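Local coordinates for hypothetical protein yigZ (Escherichia coli, PDB 1VI7) that is of unknown function but belongs to the IMPACT family, whose members are tentatively linked with guanyl ribonucleotide binding and nucleoside triphosphate hydrolysis, at residues M4-V16 with Q126-P138. Sequence-based numbering, arbitrary orientation.
Sequences MESWLIPAAPVTV and QALRQLTTQRKTP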
# COMPACT_ATOMS: atom_id res chain seq x y z
N MET A 4 0.56 -2.26 13.38
CA MET A 4 1.86 -2.39 14.03
C MET A 4 2.70 -1.14 13.78
O MET A 4 2.38 -0.36 12.88
CB MET A 4 2.60 -3.65 13.60
CG MET A 4 3.16 -3.66 12.20
SD MET A 4 3.51 -5.31 11.55
CE MET A 4 4.81 -4.94 10.36
N GLU A 5 3.77 -1.00 14.54
CA GLU A 5 4.66 0.15 14.49
C GLU A 5 5.03 0.53 13.07
O GLU A 5 4.52 1.52 12.51
CB GLU A 5 5.89 -0.09 15.36
CG GLU A 5 6.45 -1.48 15.35
CD GLU A 5 5.89 -2.46 16.35
OE1 GLU A 5 4.66 -2.52 16.55
OE2 GLU A 5 6.68 -3.24 16.96
N SER A 6 5.90 -0.23 12.42
CA SER A 6 6.23 0.06 11.02
C SER A 6 6.35 -1.26 10.25
O SER A 6 6.33 -2.34 10.81
CB SER A 6 7.50 0.87 10.86
OG SER A 6 8.64 0.08 11.11
N TRP A 7 6.49 -1.09 8.96
CA TRP A 7 6.61 -2.23 8.06
C TRP A 7 7.45 -1.87 6.83
O TRP A 7 7.82 -0.71 6.68
CB TRP A 7 5.23 -2.73 7.67
CG TRP A 7 4.32 -1.78 6.98
CD1 TRP A 7 4.26 -1.54 5.64
CD2 TRP A 7 3.29 -0.98 7.57
NE1 TRP A 7 3.28 -0.63 5.35
CE2 TRP A 7 2.66 -0.27 6.52
CE3 TRP A 7 2.85 -0.78 8.88
CZ2 TRP A 7 1.61 0.62 6.74
CZ3 TRP A 7 1.81 0.10 9.09
CH2 TRP A 7 1.19 0.79 8.04
N LEU A 8 7.73 -2.85 5.98
CA LEU A 8 8.51 -2.61 4.79
C LEU A 8 7.57 -2.56 3.58
O LEU A 8 6.46 -3.08 3.71
CB LEU A 8 9.56 -3.69 4.55
CG LEU A 8 10.58 -3.97 5.65
CD1 LEU A 8 11.48 -5.14 5.27
CD2 LEU A 8 11.43 -2.76 5.97
N ILE A 9 7.91 -1.77 2.58
CA ILE A 9 7.10 -1.70 1.36
C ILE A 9 8.04 -1.69 0.16
O ILE A 9 9.27 -1.54 0.36
CB ILE A 9 6.18 -0.48 1.35
CG1 ILE A 9 6.95 0.84 1.47
CG2 ILE A 9 5.13 -0.51 2.47
CD1 ILE A 9 7.24 1.51 0.16
N PRO A 10 7.53 -1.81 -1.06
CA PRO A 10 8.37 -1.81 -2.23
C PRO A 10 8.95 -0.43 -2.55
O PRO A 10 8.20 0.52 -2.81
CB PRO A 10 7.44 -2.27 -3.35
CG PRO A 10 6.23 -2.76 -2.74
CD PRO A 10 6.14 -2.17 -1.36
N ALA A 11 10.25 -0.36 -2.80
CA ALA A 11 10.97 0.84 -3.17
C ALA A 11 11.14 0.97 -4.67
O ALA A 11 11.65 1.95 -5.24
CB ALA A 11 12.33 0.86 -2.48
N ALA A 12 10.75 -0.05 -5.41
CA ALA A 12 10.86 -0.03 -6.86
C ALA A 12 10.07 -1.24 -7.39
O ALA A 12 9.91 -2.22 -6.67
CB ALA A 12 12.27 -0.09 -7.36
N PRO A 13 9.53 -1.06 -8.57
CA PRO A 13 8.74 -2.09 -9.23
C PRO A 13 9.66 -3.21 -9.68
O PRO A 13 10.87 -3.01 -9.68
CB PRO A 13 8.15 -1.35 -10.43
CG PRO A 13 9.18 -0.33 -10.78
CD PRO A 13 9.77 0.10 -9.47
N VAL A 14 9.09 -4.37 -9.93
CA VAL A 14 9.84 -5.54 -10.37
C VAL A 14 9.05 -6.20 -11.51
O VAL A 14 7.82 -6.30 -11.43
CB VAL A 14 10.00 -6.61 -9.28
CG1 VAL A 14 10.71 -7.85 -9.80
CG2 VAL A 14 10.66 -6.09 -8.03
N THR A 15 9.79 -6.76 -12.44
CA THR A 15 9.16 -7.41 -13.57
C THR A 15 9.98 -8.63 -13.92
O THR A 15 11.19 -8.49 -14.10
CB THR A 15 9.10 -6.43 -14.75
OG1 THR A 15 8.66 -7.09 -15.94
CG2 THR A 15 10.47 -5.83 -15.02
N VAL A 16 9.42 -9.84 -13.84
CA VAL A 16 10.24 -10.99 -14.26
C VAL A 16 9.38 -11.84 -15.19
O VAL A 16 8.15 -11.66 -15.19
CB VAL A 16 10.98 -11.67 -13.16
CG1 VAL A 16 10.30 -11.62 -11.81
CG2 VAL A 16 11.35 -13.13 -13.50
N GLN A 126 9.45 -15.65 -7.52
CA GLN A 126 10.71 -15.29 -8.14
C GLN A 126 10.96 -13.78 -8.09
O GLN A 126 12.06 -13.30 -7.87
CB GLN A 126 10.74 -15.75 -9.60
CG GLN A 126 10.78 -17.25 -9.79
CD GLN A 126 11.86 -17.87 -8.91
OE1 GLN A 126 11.57 -18.84 -8.20
NE2 GLN A 126 13.01 -17.21 -8.87
N ALA A 127 9.88 -13.06 -8.40
CA ALA A 127 9.86 -11.61 -8.47
C ALA A 127 10.26 -11.03 -7.11
O ALA A 127 11.04 -10.11 -6.97
CB ALA A 127 8.44 -11.15 -8.79
N LEU A 128 9.67 -11.69 -6.10
CA LEU A 128 9.88 -11.38 -4.71
C LEU A 128 11.32 -11.49 -4.32
O LEU A 128 11.79 -10.65 -3.55
CB LEU A 128 8.94 -12.14 -3.81
CG LEU A 128 7.48 -11.67 -3.89
CD1 LEU A 128 6.57 -12.62 -3.16
CD2 LEU A 128 7.33 -10.23 -3.38
N ARG A 129 12.08 -12.39 -4.93
CA ARG A 129 13.51 -12.51 -4.69
C ARG A 129 14.24 -11.27 -5.22
O ARG A 129 15.43 -11.11 -4.92
CB ARG A 129 14.12 -13.74 -5.32
CG ARG A 129 13.88 -15.09 -4.76
CD ARG A 129 14.28 -16.19 -5.75
NE ARG A 129 13.55 -17.43 -5.49
CZ ARG A 129 13.75 -18.21 -4.43
NH1 ARG A 129 13.02 -19.31 -4.26
NH2 ARG A 129 14.69 -17.91 -3.54
N GLN A 130 13.68 -10.50 -6.12
CA GLN A 130 14.39 -9.31 -6.60
C GLN A 130 13.79 -8.00 -6.11
O GLN A 130 14.22 -6.93 -6.54
CB GLN A 130 14.46 -9.34 -8.14
CG GLN A 130 14.89 -10.67 -8.68
CD GLN A 130 14.99 -10.84 -10.17
OE1 GLN A 130 14.89 -11.99 -10.64
NE2 GLN A 130 15.21 -9.76 -10.93
N LEU A 131 12.82 -8.03 -5.21
CA LEU A 131 12.17 -6.84 -4.71
C LEU A 131 13.04 -6.12 -3.69
O LEU A 131 13.58 -6.72 -2.73
CB LEU A 131 10.79 -7.19 -4.08
CG LEU A 131 10.02 -6.03 -3.48
CD1 LEU A 131 9.63 -5.03 -4.56
CD2 LEU A 131 8.78 -6.44 -2.72
N THR A 132 13.23 -4.83 -3.91
CA THR A 132 13.98 -3.97 -2.99
C THR A 132 12.98 -3.25 -2.10
O THR A 132 11.91 -2.87 -2.61
CB THR A 132 14.87 -2.98 -3.75
OG1 THR A 132 14.11 -1.92 -4.37
CG2 THR A 132 15.63 -3.74 -4.84
N THR A 133 13.26 -3.07 -0.83
CA THR A 133 12.28 -2.48 0.06
C THR A 133 12.72 -1.25 0.82
O THR A 133 13.82 -0.73 0.65
CB THR A 133 11.81 -3.56 1.08
OG1 THR A 133 12.95 -4.29 1.56
CG2 THR A 133 10.83 -4.54 0.46
N GLN A 134 11.83 -0.71 1.65
CA GLN A 134 12.11 0.43 2.52
C GLN A 134 11.14 0.50 3.70
O GLN A 134 9.93 0.34 3.50
CB GLN A 134 12.08 1.75 1.77
CG GLN A 134 10.97 1.88 0.75
CD GLN A 134 10.83 3.30 0.23
OE1 GLN A 134 11.16 3.62 -0.91
NE2 GLN A 134 10.31 4.16 1.11
N ARG A 135 11.63 0.84 4.88
CA ARG A 135 10.74 0.91 6.04
C ARG A 135 9.75 2.05 5.87
O ARG A 135 9.91 2.94 5.05
CB ARG A 135 11.46 0.99 7.36
CG ARG A 135 10.59 0.92 8.60
CD ARG A 135 11.45 0.50 9.79
NE ARG A 135 11.97 -0.85 9.57
CZ ARG A 135 11.25 -1.95 9.64
NH1 ARG A 135 9.95 -1.89 9.95
NH2 ARG A 135 11.78 -3.15 9.38
N LYS A 136 8.67 1.98 6.65
CA LYS A 136 7.64 3.01 6.52
C LYS A 136 6.86 3.22 7.79
O LYS A 136 5.91 2.48 8.05
CB LYS A 136 6.72 2.61 5.35
CG LYS A 136 5.63 3.63 5.14
CD LYS A 136 4.64 3.28 4.05
CE LYS A 136 3.31 4.02 4.29
NZ LYS A 136 2.85 3.78 5.70
N THR A 137 7.27 4.17 8.63
CA THR A 137 6.53 4.42 9.87
C THR A 137 5.40 5.41 9.61
O THR A 137 5.62 6.54 9.18
CB THR A 137 7.40 4.89 11.02
OG1 THR A 137 8.66 4.20 11.04
CG2 THR A 137 6.70 4.56 12.35
N PRO A 138 4.17 4.91 9.67
CA PRO A 138 2.99 5.71 9.42
C PRO A 138 2.78 6.83 10.44
O PRO A 138 3.04 6.69 11.64
CB PRO A 138 1.84 4.69 9.56
CG PRO A 138 2.37 3.78 10.64
CD PRO A 138 3.82 3.57 10.22
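Trp7 runs its indole beside the Lys136 side chain, the two extending in the same direction, and it is the ammonium end that meets the ring, Lys136 NZ lying 3.6 Å from Trp7 CZ2. Farther round the ring, Trp7 CZ3 meets Pro138 CG at 4.0 Å, obliquely, while Trp7 NE1 and Lys136 NZ both reach weakly toward Glu97. An alanine in place of Trp7 is likely to take away the surface that Pro138 CG and Lys136 NZ meet, and to leave a gap beside Pro138. The other face of the ribbon carries Leu8 and Arg135: Leu8 CD2 lies over the guanidinium face near its edge atom, 3.5 Å from Arg135 NH2. With its chain bent at chi3 (-63°), Arg135 brings NH1 to Ser6 OG, a bond of 2.6 Å lying 14° from the guanidinium plane. One step along the ribbon Ile9 and Gln134 form a hydrogen-bonded antiparallel pair, each N bonded to the other's O; beyond them Ala11 N bonds almost straight to Thr132 O (3.0 Å, 177°). Where the type I turn from Leu128 to Leu131 leaves the helix, Val14 CG2 touches Leu131 CD1 at 3.8 Å, the two side chains roughly perpendicular; on the helix side of the turn Val16 CG1 lies 3.6 Å from Ala127 CB. The two-stranded antiparallel ribbon, 7-10 with 133-136, thus continues into a helix packed on an antiparallel sheet, as in alpha+beta folds.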